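Local coordinates for VAO-type flavoprotein oxidase VAO615 (Myceliophthora thermophila, PDB 6F72) that probably acts as an oxidoreductase, carrying one bicovalently bound FAD and reacting rapidly with molecular oxygen when reduced, its substrate still unknown, at residues 317-320 and 321-325; 325-328 and 329-332; 427-430 and 431-434; 500-503 and 504-508. All coordinates share one frame; numbering follows the deposited sequence.

Contact 1: 317-320 and 321-325; sequences EVYW and EAVAA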
loop_
_atom_site.group_PDB
_atom_site.type_symbol
_atom_site.label_atom_id
_atom_site.label_comp_id
_atom_site.label_asym_id
_atom_site.label_seq_id
_atom_site.Cartn_x
_atom_site.Cartn_y
_atom_site.Cartn_z
ATOM N N GLU A 317 18.380 -0.017 -28.357
ATOM C CA GLU A 317 17.290 -0.556 -29.163
ATOM C C GLU A 317 17.055 -2.057 -28.965
ATOM O O GLU A 317 15.899 -2.494 -28.897
ATOM C CB GLU A 317 17.486 -0.218 -30.642
ATOM C CG GLU A 317 16.783 1.066 -31.070
ATOM C CD GLU A 317 15.254 0.950 -31.083
ATOM O OE1 GLU A 317 14.715 -0.150 -31.344
ATOM O OE2 GLU A 317 14.580 1.977 -30.845
ATOM N N VAL A 318 18.146 -2.824 -28.880
ATOM C CA VAL A 318 18.088 -4.277 -28.625
ATOM C C VAL A 318 17.648 -4.528 -27.180
ATOM O O VAL A 318 16.874 -5.460 -26.923
ATOM C CB VAL A 318 19.426 -4.999 -28.958
ATOM C CG1 VAL A 318 19.406 -6.462 -28.517
ATOM C CG2 VAL A 318 19.738 -4.920 -30.453
ATOM N N TYR A 319 18.128 -3.682 -26.257
ATOM C CA TYR A 319 17.699 -3.700 -24.851
ATOM C C TYR A 319 16.177 -3.668 -24.707
ATOM O O TYR A 319 15.620 -4.499 -23.995
ATOM C CB TYR A 319 18.339 -2.555 -24.037
ATOM C CG TYR A 319 17.694 -2.326 -22.673
ATOM C CD1 TYR A 319 17.938 -3.201 -21.603
ATOM C CD2 TYR A 319 16.822 -1.250 -22.460
ATOM C CE1 TYR A 319 17.336 -3.005 -20.360
ATOM C CE2 TYR A 319 16.214 -1.049 -21.221
ATOM C CZ TYR A 319 16.477 -1.924 -20.176
ATOM O OH TYR A 319 15.877 -1.723 -18.953
ATOM N N TRP A 320 15.518 -2.720 -25.383
ATOM C CA TRP A 320 14.062 -2.572 -25.272
ATOM C C TRP A 320 13.262 -3.700 -25.918
ATOM O O TRP A 320 12.166 -4.033 -25.456
ATOM C CB TRP A 320 13.585 -1.199 -25.743
ATOM C CG TRP A 320 13.884 -0.142 -24.733
ATOM C CD1 TRP A 320 14.778 0.884 -24.868
ATOM C CD2 TRP A 320 13.329 -0.020 -23.409
ATOM N NE1 TRP A 320 14.806 1.642 -23.722
ATOM C CE2 TRP A 320 13.930 1.118 -22.810
ATOM C CE3 TRP A 320 12.381 -0.755 -22.674
ATOM C CZ2 TRP A 320 13.614 1.543 -21.508
ATOM C CZ3 TRP A 320 12.065 -0.335 -21.381
ATOM C CH2 TRP A 320 12.682 0.806 -20.811
ATOM N N GLU A 321 13.827 -4.293 -26.964
ATOM C CA GLU A 321 13.259 -5.487 -27.570
ATOM C C GLU A 321 13.386 -6.688 -26.631
ATOM O O GLU A 321 12.498 -7.552 -26.605
ATOM C CB GLU A 321 13.915 -5.773 -28.921
ATOM C CG GLU A 321 13.585 -4.717 -29.967
ATOM C CD GLU A 321 14.275 -4.934 -31.299
ATOM O OE1 GLU A 321 15.188 -5.785 -31.402
ATOM O OE2 GLU A 321 13.889 -4.235 -32.255
ATOM N N ALA A 322 14.478 -6.716 -25.859
ATOM C CA ALA A 322 14.756 -7.792 -24.911
ATOM C C ALA A 322 13.830 -7.744 -23.682
ATOM O O ALA A 322 13.494 -8.788 -23.115
ATOM C CB ALA A 322 16.219 -7.769 -24.497
ATOM N N VAL A 323 13.426 -6.529 -23.307
ATOM C CA VAL A 323 12.459 -6.260 -22.228
ATOM C C VAL A 323 11.051 -6.661 -22.692
ATOM O O VAL A 323 10.324 -7.364 -21.973
ATOM C CB VAL A 323 12.517 -4.763 -21.787
ATOM C CG1 VAL A 323 11.342 -4.374 -20.897
ATOM C CG2 VAL A 323 13.846 -4.444 -21.108
ATOM N N ALA A 324 10.678 -6.203 -23.887
ATOM C CA ALA A 324 9.480 -6.684 -24.603
ATOM C C ALA A 324 9.370 -8.220 -24.605
ATOM O O ALA A 324 8.301 -8.764 -24.311
ATOM C CB ALA A 324 9.460 -6.139 -26.026
ATOM N N ALA A 325 10.485 -8.894 -24.909
ATOM C CA ALA A 325 10.553 -10.361 -24.987
ATOM C C ALA A 325 10.511 -11.031 -23.613
ATOM O O ALA A 325 9.862 -12.059 -23.456
ATOM C CB ALA A 325 11.797 -10.790 -25.742
#
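Y319 and V323 meet one turn apart in the first half of helix 316-335, which packs on the antiparallel sheet that roofs the active site in relatives of the VAO family. The apolar part of the contact turns on the two methyls of V323. CG2 comes over one face of the Y319 ring in a CH-pi contact, 4.0 Å from the ring centroid and shifted toward the rim. The phenol is carried under this methyl because its CG stands anti to the backbone N (chi1 167°). CG1, the other branch, runs beside the indole of W320 and lies 4.1 Å from its CZ3. The two rings also pack on each other, with Y319 CE2 over the centre of one indole face and W320 NE1 in the plane of the phenol, at its edge. Strand 302-310 adds F309 against V323, while W320 leans on T433 and F436 of helix 426-439.

Among charged groups, E317 OE1 and E321 OE2 stand 4.3 Å apart as like charges; R437, salt-bridged to E317 OE2, probably offsets this.

The backbone bonds are mostly those of an alpha-helix, though A322 N, bonded to V318 O, also reaches Y319 O weakly. V323 N reaches Y319 O at 3.1 Å, and E321 N is held weakly by E317 O. The straightest runs from A324 N to W320 O, 3.1 Å long with an N-H...O angle of 171°.

Contact 2: 325-328 and 329-332; sequences AFHA and LLPD
F326 and L330 are brought together by opposite choices of first torsion: CG of F326 stands anti to its backbone N (chi1 171°), whereas CG of L330 stands anti to its carbonyl carbon (chi1 -66°), reaching back along the helix. The pair lies just ahead of a proline kink in helix 316-335. The leucine lays CD2 over one face of the phenyl ring, off-centre toward the rim and 4.2 Å from F326 CZ, while its CD1 branch approaches the imidazole of H327 obliquely, 4.2 Å from CD2 of that ring. One buried leucine thus divides its two methyls between neighbouring aromatic residues. Strand 339-344 supports the phenyl from beyond the helix, with Y342 meeting it edge-to-face; H327 meets the ring of F436, and L330 is also touched by F370 and by M473 and L474 of strand 472-480.

The backbone changes its pattern here. L329 N is shared between A325 O at 2.9 Å and F326 O at 3.2 Å, both bonds weak. L330 N makes its better-aligned bond to H327 O, only three residues back; at 3.3 Å it lies well above the carbonyl plane (66° out of it), as in a tightened turn. P331 has no N-H with which to claim H327 O. Its ring carbon CD faces the preceding carbonyls instead, 3.6 Å from H327 O and 3.3 Å from A328 O.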
loop_
_atom_site.group_PDB
_atom_site.type_symbol
_atom_site.label_atom_id
_atom_site.label_comp_id
_atom_site.label_asym_id
_atom_site.label_seq_id
_atom_site.Cartn_x
_atom_site.Cartn_y
_atom_site.Cartn_z
ATOM N N ALA A 325 10.485 -8.894 -24.909
ATOM C CA ALA A 325 10.553 -10.361 -24.987
ATOM C C ALA A 325 10.511 -11.031 -23.613
ATOM O O ALA A 325 9.862 -12.059 -23.456
ATOM C CB ALA A 325 11.797 -10.790 -25.742
ATOM N N PHE A 326 11.225 -10.458 -22.642
ATOM C CA PHE A 326 11.150 -10.868 -21.230
ATOM C C PHE A 326 9.700 -10.886 -20.759
ATOM O O PHE A 326 9.257 -11.860 -20.128
ATOM C CB PHE A 326 11.994 -9.907 -20.380
ATOM C CG PHE A 326 11.844 -10.076 -18.886
ATOM C CD1 PHE A 326 12.560 -11.060 -18.201
ATOM C CD2 PHE A 326 11.026 -9.207 -18.153
ATOM C CE1 PHE A 326 12.440 -11.194 -16.819
ATOM C CE2 PHE A 326 10.899 -9.336 -16.772
ATOM C CZ PHE A 326 11.612 -10.329 -16.106
ATOM N N HIS A 327 8.971 -9.812 -21.083
ATOM C CA HIS A 327 7.553 -9.694 -20.770
ATOM C C HIS A 327 6.723 -10.792 -21.427
ATOM O O HIS A 327 5.911 -11.435 -20.754
ATOM C CB HIS A 327 7.021 -8.338 -21.197
ATOM C CG HIS A 327 7.386 -7.230 -20.269
ATOM N ND1 HIS A 327 7.306 -5.907 -20.637
ATOM C CD2 HIS A 327 7.834 -7.245 -18.990
ATOM C CE1 HIS A 327 7.688 -5.151 -19.624
ATOM N NE2 HIS A 327 8.000 -5.939 -18.610
ATOM N N ALA A 328 6.937 -10.994 -22.731
ATOM C CA ALA A 328 6.255 -12.042 -23.489
ATOM C C ALA A 328 6.578 -13.450 -22.972
ATOM O O ALA A 328 5.782 -14.365 -23.164
ATOM C CB ALA A 328 6.562 -11.921 -24.985
ATOM N N LEU A 329 7.722 -13.612 -22.304
ATOM C CA LEU A 329 8.140 -14.925 -21.796
ATOM C C LEU A 329 7.628 -15.290 -20.389
ATOM O O LEU A 329 7.716 -16.457 -19.962
ATOM C CB LEU A 329 9.662 -15.095 -21.901
ATOM C CG LEU A 329 10.211 -15.478 -23.287
ATOM C CD1 LEU A 329 11.720 -15.573 -23.218
ATOM C CD2 LEU A 329 9.638 -16.782 -23.833
ATOM N N LEU A 330 7.083 -14.290 -19.692
ATOM C CA LEU A 330 6.507 -14.470 -18.351
ATOM C C LEU A 330 5.345 -15.463 -18.207
ATOM O O LEU A 330 5.356 -16.224 -17.238
ATOM C CB LEU A 330 6.114 -13.122 -17.735
ATOM C CG LEU A 330 7.235 -12.136 -17.411
ATOM C CD1 LEU A 330 6.626 -10.791 -17.078
ATOM C CD2 LEU A 330 8.122 -12.641 -16.284
ATOM N N PRO A 331 4.340 -15.454 -19.124
ATOM C CA PRO A 331 3.134 -16.283 -18.950
ATOM C C PRO A 331 3.287 -17.688 -18.343
ATOM O O PRO A 331 2.664 -17.951 -17.315
ATOM C CB PRO A 331 2.555 -16.343 -20.364
ATOM C CG PRO A 331 2.837 -14.981 -20.880
ATOM C CD PRO A 331 4.174 -14.574 -20.304
ATOM N N ASP A 332 4.108 -18.555 -18.940
ATOM C CA ASP A 332 4.306 -19.931 -18.432
ATOM C C ASP A 332 5.018 -19.988 -17.081
ATOM O O ASP A 332 4.776 -20.898 -16.284
ATOM C CB ASP A 332 5.075 -20.786 -19.434
ATOM C CG ASP A 332 4.344 -20.955 -20.735
ATOM O OD1 ASP A 332 3.094 -20.957 -20.743
ATOM O OD2 ASP A 332 5.030 -21.086 -21.761
#

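Contact 3: 427-430 and 431-434; sequences KSNA and VVTD. With NAG (2-acetamido-2-deoxy-beta-D-glucopyranose), chain G.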
loop_
_atom_site.group_PDB
_atom_site.type_symbol
_atom_site.label_atom_id
_atom_site.label_comp_id
_atom_site.label_asym_id
_atom_site.label_seq_id
_atom_site.Cartn_x
_atom_site.Cartn_y
_atom_site.Cartn_z
ATOM N N LYS A 427 1.994 -6.594 -31.171
ATOM C CA LYS A 427 1.431 -5.293 -31.544
ATOM C C LYS A 427 1.167 -4.397 -30.334
ATOM O O LYS A 427 1.698 -3.297 -30.245
ATOM C CB LYS A 427 0.121 -5.512 -32.296
ATOM C CG LYS A 427 -0.358 -4.343 -33.146
ATOM C CD LYS A 427 0.121 -4.429 -34.601
ATOM C CE LYS A 427 -0.235 -5.729 -35.338
ATOM N NZ LYS A 427 -1.641 -6.199 -35.147
ATOM N N SER A 428 0.319 -4.866 -29.426
ATOM C CA SER A 428 0.005 -4.126 -28.212
ATOM C C SER A 428 1.198 -4.095 -27.238
ATOM O O SER A 428 1.366 -3.119 -26.504
ATOM C CB SER A 428 -1.285 -4.645 -27.567
ATOM O OG SER A 428 -1.358 -6.060 -27.598
ATOM N N ASN A 429 2.033 -5.139 -27.270
ATOM C CA ASN A 429 3.268 -5.187 -26.478
ATOM C C ASN A 429 4.301 -4.115 -26.868
ATOM O O ASN A 429 5.090 -3.651 -26.020
ATOM C CB ASN A 429 3.920 -6.569 -26.548
ATOM C CG ASN A 429 4.848 -6.830 -25.367
ATOM O OD1 ASN A 429 4.629 -6.315 -24.275
ATOM N ND2 ASN A 429 5.890 -7.628 -25.588
ATOM N N ALA A 430 4.301 -3.744 -28.149
ATOM C CA ALA A 430 5.144 -2.659 -28.643
ATOM C C ALA A 430 4.730 -1.340 -27.987
ATOM O O ALA A 430 5.590 -0.605 -27.510
ATOM C CB ALA A 430 5.073 -2.570 -30.161
ATOM N N VAL A 431 3.420 -1.079 -27.925
ATOM C CA VAL A 431 2.871 0.081 -27.200
ATOM C C VAL A 431 3.288 0.075 -25.711
ATOM O O VAL A 431 3.748 1.109 -25.191
ATOM C CB VAL A 431 1.331 0.206 -27.366
ATOM C CG1 VAL A 431 0.764 1.333 -26.506
ATOM C CG2 VAL A 431 0.961 0.413 -28.828
ATOM N N VAL A 432 3.158 -1.082 -25.052
ATOM C CA VAL A 432 3.609 -1.249 -23.654
ATOM C C VAL A 432 5.094 -0.887 -23.531
ATOM O O VAL A 432 5.463 -0.073 -22.672
ATOM C CB VAL A 432 3.317 -2.675 -23.098
ATOM C CG1 VAL A 432 3.878 -2.854 -21.689
ATOM C CG2 VAL A 432 1.821 -2.965 -23.091
ATOM N N THR A 433 5.928 -1.463 -24.403
ATOM C CA THR A 433 7.370 -1.182 -24.426
ATOM C C THR A 433 7.647 0.311 -24.651
ATOM O O THR A 433 8.440 0.904 -23.917
ATOM C CB THR A 433 8.118 -2.063 -25.450
ATOM O OG1 THR A 433 7.860 -3.441 -25.160
ATOM C CG2 THR A 433 9.622 -1.833 -25.385
ATOM N N ASP A 434 6.957 0.915 -25.619
ATOM C CA ASP A 434 7.076 2.356 -25.883
ATOM C C ASP A 434 6.675 3.248 -24.693
ATOM O O ASP A 434 7.275 4.317 -24.502
ATOM C CB ASP A 434 6.328 2.769 -27.163
ATOM C CG ASP A 434 6.893 2.108 -28.428
ATOM O OD1 ASP A 434 8.066 1.667 -28.447
ATOM O OD2 ASP A 434 6.139 2.020 -29.416
HETATM C C1 NAG G . 5.714 8.294 -26.117
HETATM C C2 NAG G . 4.188 8.073 -26.188
HETATM C C3 NAG G . 3.489 8.805 -27.355
HETATM C C4 NAG G . 4.074 10.196 -27.642
HETATM C C5 NAG G . 5.595 10.068 -27.805
HETATM C C6 NAG G . 6.290 11.374 -28.184
HETATM C C7 NAG G . 3.265 5.903 -25.386
HETATM C C8 NAG G . 3.177 4.439 -25.705
HETATM N N2 NAG G . 3.956 6.635 -26.274
HETATM O O3 NAG G . 2.091 8.953 -27.088
HETATM O O4 NAG G . 3.444 10.803 -28.783
HETATM O O5 NAG G . 6.134 9.597 -26.556
HETATM O O6 NAG G . 6.294 12.267 -27.061
HETATM O O7 NAG G . 2.728 6.363 -24.385
HETATM O O HOH W 1 6.624 -4.886 -23.193
#
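V431 begins the second half of this turn of helix 426-439 by setting its CB 3.4 Å from S428 O. Its CG1 methyl points to the acetyl group of the GlcNAc attached to N438, and its carbonyl O lies 3.4 Å from the sugar's C8. V432 continues the helix with a bond from its N to S428 O, and its CB lies 4.0 Å from N429 OD1 as the two side chains cross.

T433 carries the polar centre of the contact. Its OG1, anti to the carbonyl carbon (chi1 -56°), folds back so that N429 O is gripped twice, by T433 N at 2.8 Å and by OG1 at 2.9 Å, from opposite faces of the carbonyl plane. A water donates to OG1 and also to N429 OD1, 2.7 Å from each, and so links the two side chains; N429 ND2 is meanwhile held by A324 O. Replacing T433 by a valine, which has no hydroxyl, would probably deprive N429 O of its second donor and the water of one of its two anchors. D434 closes the turn through a 2.8 Å bond from its N to A430 O, and its CB also rests near the acetyl methyl of the sugar.

The helix thus lies between two others: T433 leans on W320 and A324 of helix 316-335, while V431 and V432 touch A509 and T510, just beyond the end of helix 488-508.

Contact 4: 500-503 and 504-508; sequences ETLQ and PMMDA
The amide of Q503 and the carboxylate of D507 meet with their planes turned 36° apart. NE2 donates to D507 OD1 at 2.8 Å, the oxygen lying close to the amide plane; seen from the aspartate, the donor arrives on the syn side, 30° out of the carboxylate plane. M506 CE stands above the amide plane to one side of the group, 3.7 Å from NE2. Both flat groups have further partners: NE2 also bonds S415 O, OD1 forms a salt bridge with R416, and OD2 is bound by Y524.

This clamp spans one turn of helix 488-508 at a proline kink. P504 offers no N-H to the turn before, where a wider pi-type turn runs through 500-502, and its CG rests 3.6 Å from E500 O. Regular bonding resumes at once, with M505 N on T501 O and D507 N on Q503 O at 2.8 Å. An alanine in place of Q503 would probably leave D507 OD1 and S415 O without their amide donor and open a gap beside M506 CE.

L502 joins both methionines. Its CG, anti to the backbone N (chi1 -178°), comes 3.9 Å from M506 SD, and its CD1 lies 3.7 Å from M505 CE. M505 also touches L435 and I439 of helix 426-439, and the GlcNAc on N438.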
loop_
_atom_site.group_PDB
_atom_site.type_symbol
_atom_site.label_atom_id
_atom_site.label_comp_id
_atom_site.label_asym_id
_atom_site.label_seq_id
_atom_site.Cartn_x
_atom_site.Cartn_y
_atom_site.Cartn_z
ATOM N N GLU A 500 -1.888 14.183 -13.908
ATOM C CA GLU A 500 -2.577 14.627 -15.108
ATOM C C GLU A 500 -1.814 14.432 -16.417
ATOM O O GLU A 500 -2.391 14.591 -17.494
ATOM C CB GLU A 500 -3.152 16.042 -14.935
ATOM C CG GLU A 500 -2.156 17.183 -14.922
ATOM C CD GLU A 500 -2.575 18.306 -13.988
ATOM O OE1 GLU A 500 -3.508 18.115 -13.186
ATOM O OE2 GLU A 500 -1.975 19.382 -14.051
ATOM N N THR A 501 -0.553 14.019 -16.312
ATOM C CA THR A 501 0.276 13.738 -17.473
ATOM C C THR A 501 0.783 12.313 -17.461
ATOM O O THR A 501 0.506 11.565 -18.401
ATOM C CB THR A 501 1.439 14.766 -17.641
ATOM O OG1 THR A 501 0.889 16.075 -17.758
ATOM C CG2 THR A 501 2.275 14.487 -18.889
ATOM N N LEU A 502 1.524 11.926 -16.429
ATOM C CA LEU A 502 2.130 10.601 -16.431
ATOM C C LEU A 502 1.092 9.455 -16.325
ATOM O O LEU A 502 1.132 8.511 -17.136
ATOM C CB LEU A 502 3.232 10.465 -15.379
ATOM C CG LEU A 502 3.959 9.112 -15.336
ATOM C CD1 LEU A 502 4.669 8.777 -16.640
ATOM C CD2 LEU A 502 4.939 9.071 -14.196
ATOM N N GLN A 503 0.170 9.538 -15.356
ATOM C CA GLN A 503 -0.857 8.509 -15.218
ATOM C C GLN A 503 -1.748 8.351 -16.476
ATOM O O GLN A 503 -1.902 7.218 -16.936
ATOM C CB GLN A 503 -1.687 8.659 -13.922
ATOM C CG GLN A 503 -2.635 7.499 -13.639
ATOM C CD GLN A 503 -1.918 6.199 -13.334
ATOM O OE1 GLN A 503 -1.289 6.075 -12.292
ATOM N NE2 GLN A 503 -2.020 5.216 -14.241
ATOM N N PRO A 504 -2.328 9.459 -17.029
ATOM C CA PRO A 504 -3.093 9.280 -18.282
ATOM C C PRO A 504 -2.291 8.720 -19.471
ATOM O O PRO A 504 -2.871 8.019 -20.326
ATOM C CB PRO A 504 -3.616 10.693 -18.578
ATOM C CG PRO A 504 -3.754 11.302 -17.217
ATOM C CD PRO A 504 -2.515 10.831 -16.506
ATOM N N MET A 505 -0.992 9.020 -19.538
ATOM C CA MET A 505 -0.127 8.440 -20.577
ATOM C C MET A 505 -0.046 6.932 -20.375
ATOM O O MET A 505 -0.176 6.170 -21.333
ATOM C CB MET A 505 1.279 9.054 -20.597
ATOM C CG MET A 505 2.227 8.366 -21.578
ATOM S SD MET A 505 3.859 9.104 -21.788
ATOM C CE MET A 505 4.719 8.504 -20.336
ATOM N N MET A 506 0.165 6.525 -19.119
ATOM C CA MET A 506 0.180 5.113 -18.726
ATOM C C MET A 506 -1.139 4.418 -19.055
ATOM O O MET A 506 -1.138 3.290 -19.560
ATOM C CB MET A 506 0.477 4.970 -17.221
ATOM C CG MET A 506 1.893 5.356 -16.816
ATOM S SD MET A 506 2.054 5.770 -15.069
ATOM C CE MET A 506 1.578 4.208 -14.331
ATOM N N ASP A 507 -2.250 5.107 -18.770
ATOM C CA ASP A 507 -3.603 4.580 -18.982
ATOM C C ASP A 507 -3.870 4.292 -20.452
ATOM O O ASP A 507 -4.264 3.187 -20.814
ATOM C CB ASP A 507 -4.655 5.571 -18.470
ATOM C CG ASP A 507 -4.705 5.665 -16.956
ATOM O OD1 ASP A 507 -3.919 4.989 -16.251
ATOM O OD2 ASP A 507 -5.553 6.446 -16.481
ATOM N N ALA A 508 -3.643 5.300 -21.286
ATOM C CA ALA A 508 -3.849 5.220 -22.729
ATOM C C ALA A 508 -2.997 4.135 -23.405
ATOM O O ALA A 508 -3.443 3.513 -24.389
ATOM C CB ALA A 508 -3.593 6.585 -23.369
#

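In the fold
All four contacts are local turns within helices, so none closes a loop, and none nests in or crosses another. Contacts 1 and 2 follow each other on helix 316-335 and share A325, the first ending on the residue where the second begins. About a hundred residues later, contact 3 on helix 426-439 returns to touch contact 1, through A324 O and N429 ND2, 3.0 Å apart, while contact 2 stays about 4 Å from it at the nearest atoms. Contact 4, near the end of helix 488-508, is about 5 Å from contact 3 at the nearest atoms. Helix 316-335 packs on strands 302-310 and 472-480, helix 488-508 on strand 412-419, and helix 426-439 touches both helices.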